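Side-chain contacts in A1 protein (Enterobacteria phage Qbeta, PDB 3RLK), which is a minor read-through product of the phage coat protein gene, probably carried in the capsid and needed to make infectious virions: residues 101-105 with 106-110; 81-85 with 86-90; 63-66 with 67-71. All blocks are in the same frame, centred on the assembly; numbering follows the deposited sequence.

Contact 1. Residues 101-105 with 106-110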
loop_
_atom_site.group_PDB
_atom_site.type_symbol
_atom_site.label_atom_id
_atom_site.label_comp_id
_atom_site.label_asym_id
_atom_site.label_seq_id
_atom_site.Cartn_x
_atom_site.Cartn_y
_atom_site.Cartn_z
ATOM N N ALA A 101 5.624 -2.145 3.448
ATOM C CA ALA A 101 4.732 -3.369 3.378
ATOM C C ALA A 101 4.893 -4.339 4.588
ATOM O O ALA A 101 3.909 -5.044 4.948
ATOM C CB ALA A 101 5.004 -4.147 2.027
ATOM N N THR A 102 6.072 -4.355 5.194
ATOM C CA THR A 102 6.392 -5.191 6.396
ATOM C C THR A 102 5.650 -4.640 7.607
ATOM O O THR A 102 4.834 -5.344 8.210
ATOM C CB THR A 102 7.921 -5.333 6.639
ATOM O OG1 THR A 102 8.513 -6.116 5.576
ATOM C CG2 THR A 102 8.195 -5.951 8.007
ATOM N N TYR A 103 5.838 -3.368 7.920
ATOM C CA TYR A 103 5.031 -2.741 8.947
ATOM C C TYR A 103 3.540 -2.960 8.749
ATOM O O TYR A 103 2.843 -3.208 9.716
ATOM C CB TYR A 103 5.233 -1.220 8.962
ATOM C CG TYR A 103 4.644 -0.610 10.185
ATOM C CD1 TYR A 103 5.320 -0.678 11.393
ATOM C CD2 TYR A 103 3.412 0.021 10.148
ATOM C CE1 TYR A 103 4.789 -0.140 12.546
ATOM C CE2 TYR A 103 2.855 0.573 11.289
ATOM C CZ TYR A 103 3.594 0.531 12.478
ATOM O OH TYR A 103 3.048 1.049 13.586
ATOM N N LEU A 104 3.039 -2.794 7.525
ATOM C CA LEU A 104 1.578 -2.831 7.335
ATOM C C LEU A 104 1.034 -4.233 7.689
ATOM O O LEU A 104 -0.195 -4.392 7.860
ATOM C CB LEU A 104 1.192 -2.471 5.898
ATOM C CG LEU A 104 1.337 -0.960 5.549
ATOM C CD1 LEU A 104 1.328 -0.705 4.070
ATOM C CD2 LEU A 104 0.245 -0.090 6.224
ATOM N N ALA A 105 1.894 -5.254 7.676
ATOM C CA ALA A 105 1.415 -6.619 8.052
ATOM C C ALA A 105 1.452 -6.894 9.586
ATOM O O ALA A 105 1.082 -7.977 10.068
ATOM C CB ALA A 105 2.160 -7.724 7.237
ATOM N N THR A 106 1.928 -5.920 10.348
ATOM C CA THR A 106 2.091 -6.112 11.788
ATOM C C THR A 106 0.780 -5.963 12.553
ATOM O O THR A 106 -0.194 -5.346 12.088
ATOM C CB THR A 106 3.137 -5.126 12.421
ATOM O OG1 THR A 106 2.613 -3.805 12.412
ATOM C CG2 THR A 106 4.491 -5.241 11.677
ATOM N N ASP A 107 0.743 -6.596 13.718
ATOM C CA ASP A 107 -0.394 -6.437 14.630
ATOM C C ASP A 107 -0.672 -4.980 14.953
ATOM O O ASP A 107 -1.819 -4.538 15.041
ATOM C CB ASP A 107 -0.101 -7.218 15.922
ATOM C CG ASP A 107 -0.426 -8.694 15.804
ATOM O OD1 ASP A 107 -0.703 -9.172 14.677
ATOM O OD2 ASP A 107 -0.372 -9.400 16.843
ATOM N N GLN A 108 0.414 -4.233 15.143
ATOM C CA GLN A 108 0.330 -2.824 15.290
ATOM C C GLN A 108 -0.463 -2.122 14.167
ATOM O O GLN A 108 -1.353 -1.296 14.417
ATOM C CB GLN A 108 1.763 -2.293 15.341
ATOM C CG GLN A 108 1.809 -0.852 15.696
ATOM C CD GLN A 108 1.282 -0.611 17.067
ATOM O OE1 GLN A 108 1.852 -1.082 18.059
ATOM N NE2 GLN A 108 0.202 0.139 17.152
ATOM N N ALA A 109 -0.104 -2.409 12.924
ATOM C CA ALA A 109 -0.794 -1.758 11.811
ATOM C C ALA A 109 -2.276 -2.185 11.782
ATOM O O ALA A 109 -3.170 -1.352 11.552
ATOM C CB ALA A 109 -0.093 -2.080 10.512
ATOM N N MET A 110 -2.512 -3.437 12.076
ATOM C CA MET A 110 -3.904 -3.935 12.179
ATOM C C MET A 110 -4.742 -3.240 13.267
ATOM O O MET A 110 -5.916 -2.951 13.037
ATOM C CB MET A 110 -3.947 -5.446 12.364
ATOM C CG MET A 110 -3.555 -6.336 11.187
ATOM S SD MET A 110 -4.675 -6.157 9.786
ATOM C CE MET A 110 -6.224 -5.860 10.565
#

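Contact 2. Residues 81-85 with 86-90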
loop_
_atom_site.group_PDB
_atom_site.type_symbol
_atom_site.label_atom_id
_atom_site.label_comp_id
_atom_site.label_asym_id
_atom_site.label_seq_id
_atom_site.Cartn_x
_atom_site.Cartn_y
_atom_site.Cartn_z
ATOM N N SER A 81 14.109 -2.827 3.754
ATOM C CA SER A 81 15.306 -3.297 3.021
ATOM C C SER A 81 15.073 -4.345 1.932
ATOM O O SER A 81 16.009 -5.006 1.479
ATOM C CB SER A 81 16.324 -3.813 4.019
ATOM O OG SER A 81 16.868 -2.712 4.725
ATOM N N ARG A 82 13.841 -4.500 1.473
ATOM C CA ARG A 82 13.583 -5.536 0.454
ATOM C C ARG A 82 14.197 -5.240 -0.916
ATOM O O ARG A 82 14.300 -6.136 -1.797
ATOM C CB ARG A 82 12.078 -5.768 0.348
ATOM C CG ARG A 82 11.486 -6.361 1.629
ATOM C CD ARG A 82 9.997 -6.787 1.432
ATOM N NE ARG A 82 9.145 -5.610 1.092
ATOM C CZ ARG A 82 8.730 -5.251 -0.131
ATOM N NH1 ARG A 82 8.996 -5.984 -1.242
ATOM N NH2 ARG A 82 8.009 -4.097 -0.239
ATOM N N LEU A 83 14.538 -3.955 -1.120
ATOM C CA LEU A 83 15.087 -3.491 -2.396
ATOM C C LEU A 83 16.565 -3.227 -2.313
ATOM O O LEU A 83 17.162 -2.746 -3.267
ATOM C CB LEU A 83 14.376 -2.206 -2.848
ATOM C CG LEU A 83 12.854 -2.353 -2.940
ATOM C CD1 LEU A 83 12.265 -1.037 -3.243
ATOM C CD2 LEU A 83 12.509 -3.362 -4.059
ATOM N N SER A 84 17.172 -3.524 -1.169
ATOM C CA SER A 84 18.575 -3.150 -1.001
ATOM C C SER A 84 19.595 -4.083 -1.654
ATOM O O SER A 84 20.761 -3.768 -1.675
ATOM C CB SER A 84 18.903 -3.005 0.501
ATOM O OG SER A 84 18.695 -4.237 1.197
ATOM N N TYR A 85 19.148 -5.223 -2.171
ATOM C CA TYR A 85 20.048 -6.301 -2.548
ATOM C C TYR A 85 20.591 -6.152 -3.985
ATOM O O TYR A 85 21.496 -6.861 -4.402
ATOM C CB TYR A 85 19.323 -7.669 -2.319
ATOM C CG TYR A 85 18.211 -7.969 -3.333
ATOM C CD1 TYR A 85 16.898 -7.431 -3.172
ATOM C CD2 TYR A 85 18.472 -8.731 -4.439
ATOM C CE1 TYR A 85 15.919 -7.688 -4.119
ATOM C CE2 TYR A 85 17.441 -9.062 -5.397
ATOM C CZ TYR A 85 16.191 -8.525 -5.212
ATOM O OH TYR A 85 15.209 -8.799 -6.159
ATOM N N THR A 86 20.007 -5.241 -4.753
ATOM C CA THR A 86 20.386 -5.029 -6.164
ATOM C C THR A 86 19.938 -3.651 -6.609
ATOM O O THR A 86 19.274 -2.926 -5.824
ATOM C CB THR A 86 19.806 -6.171 -7.063
ATOM O OG1 THR A 86 20.475 -6.226 -8.322
ATOM C CG2 THR A 86 18.264 -6.100 -7.258
ATOM N N THR A 87 20.339 -3.276 -7.824
ATOM C CA THR A 87 20.059 -2.001 -8.400
ATOM C C THR A 87 18.661 -1.947 -9.038
ATOM O O THR A 87 18.399 -2.696 -9.946
ATOM C CB THR A 87 21.080 -1.662 -9.441
ATOM O OG1 THR A 87 22.360 -1.561 -8.782
ATOM C CG2 THR A 87 20.721 -0.316 -10.037
ATOM N N PHE A 88 17.799 -1.069 -8.537
ATOM C CA PHE A 88 16.459 -0.834 -9.130
ATOM C C PHE A 88 16.261 0.539 -9.774
ATOM O O PHE A 88 16.946 1.512 -9.441
ATOM C CB PHE A 88 15.346 -1.054 -8.085
ATOM C CG PHE A 88 15.250 -2.487 -7.602
ATOM C CD1 PHE A 88 14.553 -3.438 -8.353
ATOM C CD2 PHE A 88 15.857 -2.887 -6.399
ATOM C CE1 PHE A 88 14.508 -4.810 -7.929
ATOM C CE2 PHE A 88 15.777 -4.222 -5.965
ATOM C CZ PHE A 88 15.089 -5.184 -6.705
ATOM N N ARG A 89 15.318 0.595 -10.697
ATOM C CA ARG A 89 14.834 1.884 -11.156
ATOM C C ARG A 89 14.345 2.645 -9.866
ATOM O O ARG A 89 13.846 2.028 -8.898
ATOM C CB ARG A 89 13.755 1.714 -12.267
ATOM C CG ARG A 89 13.318 3.039 -12.942
ATOM C CD ARG A 89 14.334 3.724 -13.908
ATOM N NE ARG A 89 15.305 4.614 -13.282
ATOM C CZ ARG A 89 15.897 5.639 -13.935
ATOM N NH1 ARG A 89 16.800 6.442 -13.345
ATOM N NH2 ARG A 89 15.560 5.905 -15.205
ATOM N N GLY A 90 14.632 3.938 -9.852
ATOM C CA GLY A 90 14.226 4.803 -8.777
ATOM C C GLY A 90 12.748 5.177 -8.807
ATOM O O GLY A 90 11.958 4.786 -9.689
#

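Contact 3. Residues 63-66 with 67-71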
loop_
_atom_site.group_PDB
_atom_site.type_symbol
_atom_site.label_atom_id
_atom_site.label_comp_id
_atom_site.label_asym_id
_atom_site.label_seq_id
_atom_site.Cartn_x
_atom_site.Cartn_y
_atom_site.Cartn_z
ATOM N N PHE A 63 -4.760 -0.317 -12.484
ATOM C CA PHE A 63 -4.648 1.074 -12.017
ATOM C C PHE A 63 -4.576 2.046 -13.210
ATOM O O PHE A 63 -4.148 1.687 -14.323
ATOM C CB PHE A 63 -3.360 1.262 -11.197
ATOM C CG PHE A 63 -3.220 0.283 -10.062
ATOM C CD1 PHE A 63 -3.999 0.419 -8.890
ATOM C CD2 PHE A 63 -2.291 -0.741 -10.107
ATOM C CE1 PHE A 63 -3.816 -0.452 -7.776
ATOM C CE2 PHE A 63 -2.114 -1.613 -9.040
ATOM C CZ PHE A 63 -2.851 -1.514 -7.881
ATOM N N ASP A 64 -5.046 3.281 -12.975
ATOM C CA ASP A 64 -5.079 4.293 -14.026
ATOM C C ASP A 64 -3.809 5.137 -13.914
ATOM O O ASP A 64 -3.877 6.371 -13.842
ATOM C CB ASP A 64 -6.306 5.175 -13.827
ATOM C CG ASP A 64 -7.612 4.439 -14.103
ATOM O OD1 ASP A 64 -7.630 3.541 -14.989
ATOM O OD2 ASP A 64 -8.638 4.814 -13.487
ATOM N N VAL A 65 -2.677 4.463 -13.802
ATOM C CA VAL A 65 -1.356 5.116 -14.011
ATOM C C VAL A 65 -0.544 4.160 -14.840
ATOM O O VAL A 65 -0.821 2.919 -14.736
ATOM C CB VAL A 65 -0.559 5.376 -12.689
ATOM C CG1 VAL A 65 -1.142 6.472 -11.943
ATOM C CG2 VAL A 65 -0.414 4.092 -11.797
ATOM N N ALA A 66 0.436 4.679 -15.623
ATOM C CA ALA A 66 1.464 3.825 -16.280
ATOM C C ALA A 66 2.523 3.501 -15.236
ATOM O O ALA A 66 2.805 4.313 -14.344
ATOM C CB ALA A 66 2.146 4.490 -17.505
ATOM N N LEU A 67 3.141 2.323 -15.348
ATOM C CA LEU A 67 4.277 2.076 -14.462
ATOM C C LEU A 67 5.254 3.225 -14.530
ATOM O O LEU A 67 5.723 3.673 -13.458
ATOM C CB LEU A 67 5.015 0.802 -14.848
ATOM C CG LEU A 67 6.250 0.459 -14.025
ATOM C CD1 LEU A 67 5.896 0.185 -12.560
ATOM C CD2 LEU A 67 6.763 -0.826 -14.685
ATOM N N LYS A 68 5.581 3.699 -15.728
ATOM C CA LYS A 68 6.649 4.736 -15.780
ATOM C C LYS A 68 6.230 5.992 -14.993
ATOM O O LYS A 68 7.117 6.752 -14.568
ATOM C CB LYS A 68 7.078 5.104 -17.197
ATOM C CG LYS A 68 6.067 5.905 -18.059
ATOM C CD LYS A 68 6.704 6.568 -19.255
ATOM C CE LYS A 68 5.962 7.861 -19.580
ATOM N NZ LYS A 68 4.649 7.592 -20.256
ATOM N N ASP A 69 4.926 6.210 -14.765
ATOM C CA ASP A 69 4.526 7.424 -14.003
ATOM C C ASP A 69 5.078 7.468 -12.578
ATOM O O ASP A 69 5.270 8.563 -12.000
ATOM C CB ASP A 69 2.993 7.544 -13.877
ATOM C CG ASP A 69 2.327 7.748 -15.218
ATOM O OD1 ASP A 69 3.056 8.293 -16.095
ATOM O OD2 ASP A 69 1.166 7.313 -15.429
ATOM N N LEU A 70 5.315 6.276 -12.026
ATOM C CA LEU A 70 5.736 6.141 -10.634
ATOM C C LEU A 70 7.224 5.996 -10.462
ATOM O O LEU A 70 7.677 5.885 -9.302
ATOM C CB LEU A 70 5.048 4.925 -10.007
ATOM C CG LEU A 70 3.550 4.795 -10.281
ATOM C CD1 LEU A 70 2.996 3.488 -9.731
ATOM C CD2 LEU A 70 2.695 5.963 -9.705
ATOM N N LEU A 71 7.952 5.915 -11.597
ATOM C CA LEU A 71 9.383 5.657 -11.617
ATOM C C LEU A 71 10.182 6.934 -11.972
ATOM O O LEU A 71 9.636 7.886 -12.516
ATOM C CB LEU A 71 9.770 4.583 -12.594
ATOM C CG LEU A 71 9.126 3.203 -12.255
ATOM C CD1 LEU A 71 9.644 2.209 -13.296
ATOM C CD2 LEU A 71 9.318 2.658 -10.823
#

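Contact 1. Residues 101-105 with 106-110
Tyr103 O is gripped twice by Thr106, once from the side-chain hydroxyl and once from the backbone amide. Thr106 OG1 donates to Tyr103 O over 2.8 Å, in the plane of the carbonyl and at a C=O...donor angle of 150°. Thr106 N reaches the same Tyr103 O at 2.9 Å, but from well above that plane. The hydroxyl then turns acceptor: Ala109 N donates to Thr106 OG1 at 3.1 Å, with a fairly straight N-H...O angle of 159°. This is an N-cap, with Thr106 immediately before helix 107-112. A chi1 of 70° places Thr106 OG1 between its own backbone N and carbonyl carbon, within range of both partners, while CG2 is directed back toward the carbonyl oxygens of Thr102 and Tyr103.

The Tyr103 ring roofs the capping group, with Thr106 OG1 standing 4.2 Å from the ring plane over its centre. Further along the phenol, Tyr103 CE2 packs obliquely against Ala109 CB at 4.0 Å, and the phenolic OH comes within 3.1 Å of Gln108 CG. Gln108, bent at its second torsion, carries its amide on to Asp112 in the next turn of the helix. Ala109 and Leu104 both touch Ile117 of strand 117-121, and Arg131 bonds to Ala105 O and pairs with Asp107 OD1.

Leu104 O, buried here against Ala109 CB, has no polar partner in the model. By contrast, the threonine hydroxyl is both donor and acceptor, so one side chain links the carbonyl of Tyr103 to the first turn of helix 107-112. With its proton given to Tyr103 O and its oxygen accepting from Ala109 N, the hydroxyl is held at both ends, which probably fixes its rotation under the Tyr103 ring.

Contact 2. Residues 81-85 with 86-90
The Tyr85 and Phe88 rings form an offset edge-to-face pair, centroids 5.6 Å apart and planes at 72°, with the edge of Phe88 directed to a face of Tyr85. That same face receives the methyl of Thr86: CG2 lies 3.8 Å from the Tyr85 ring centroid, a CH-pi contact displaced toward the rim. Arg82 O lies in the ring plane at the edge of Tyr85. The Phe88 ring has Leu83 CD2 over one face, 4.1 Å from the centroid, and Leu83 O and Tyr85 CE1 in plane at its edge, Leu83 O being 3.4 Å from Phe88 CE2.

A chi1 of 72° folds the Tyr85 ring between its backbone N and carbonyl carbon, alongside Thr86, whose methyl takes the equivalent position on its own residue. The phenolic OH of Tyr85 bonds to Asp153, and His151 meets the ring, so the loop is tied to residues just before strand 154-159.

Upstream, Ser81 O accepts both Ser84 N and Ser84 OG, the latter at 2.8 Å. The arrangement is that of a long loop between strands 71-72 and 90-91, turned by a type I beta turn at Ser81-Ser84 and folded back so that Phe88 meets Leu83 and Tyr85.

Contact 3. Residues 63-66 with 67-71
Ala66 and Asp69 exchange two hydrogen bonds across a tight bend. Ala66 N donates to the carboxylate oxygen Asp69 OD2 at 2.7 Å, and in return Asp69 N donates to Ala66 O at 2.9 Å. Neither bond is ideally directed: the first comes from above the carboxylate plane, 51° out of it, and the second from above the carbonyl plane with an N-H...O angle of 139°. Asp69 is set for this by a chi1 of -65°, which swings its carboxylate beside its own backbone N and back over Ala66, where OD2 also comes 3.6 Å from Ala66 CB.

The aspartate bond to the amide three residues earlier recalls half of a capping box, although the return bond here uses the Ala66 carbonyl and not a side chain. Two more i to i-3 bonds follow, Leu70 N to Leu67 O at 3.0 Å and Leu71 N to Lys68 O at 3.2 Å. With the Asp69 N to Ala66 O bond they form overlapping turns, with helical backbone angles at 67-70, in the link from strand 62-63 to strand 71-72.

The other carboxylate oxygen, Asp69 OD1, bonds to Thr25 OG1, which Lys68 NZ also reaches. Arg92 serves the carbonyls, meeting Lys68 O and Leu71 O through its guanidinium. On the apolar side Val65 CG2 touches Leu70 CD1 at 4.0 Å, the two side chains crossing nearly at right angles, and Leu70 continues onto Ala185 and Ile187 of strand 183-188.

Overall arrangement
The three contacts follow one another along the chain in the order 3, 2, 1, and contact 2 touches both of the others. Its centre is about 18 Å from that of contact 3, where Gly90 O meets Leu71 CD2 at 3.6 Å and a backbone bond between Gly90 and Gly72 joins the neighbouring strands. Toward contact 1, about 21 Å away between centres, Arg82 NH2 packs on Ala101 CB at 3.8 Å, and Asp80 bonds both Arg82 and Thr102. Contacts 1 and 3 lie on opposite sides of the chain's centre, their nearest atoms about 13 Å apart. Each is a local turn or cap within the read-through domain.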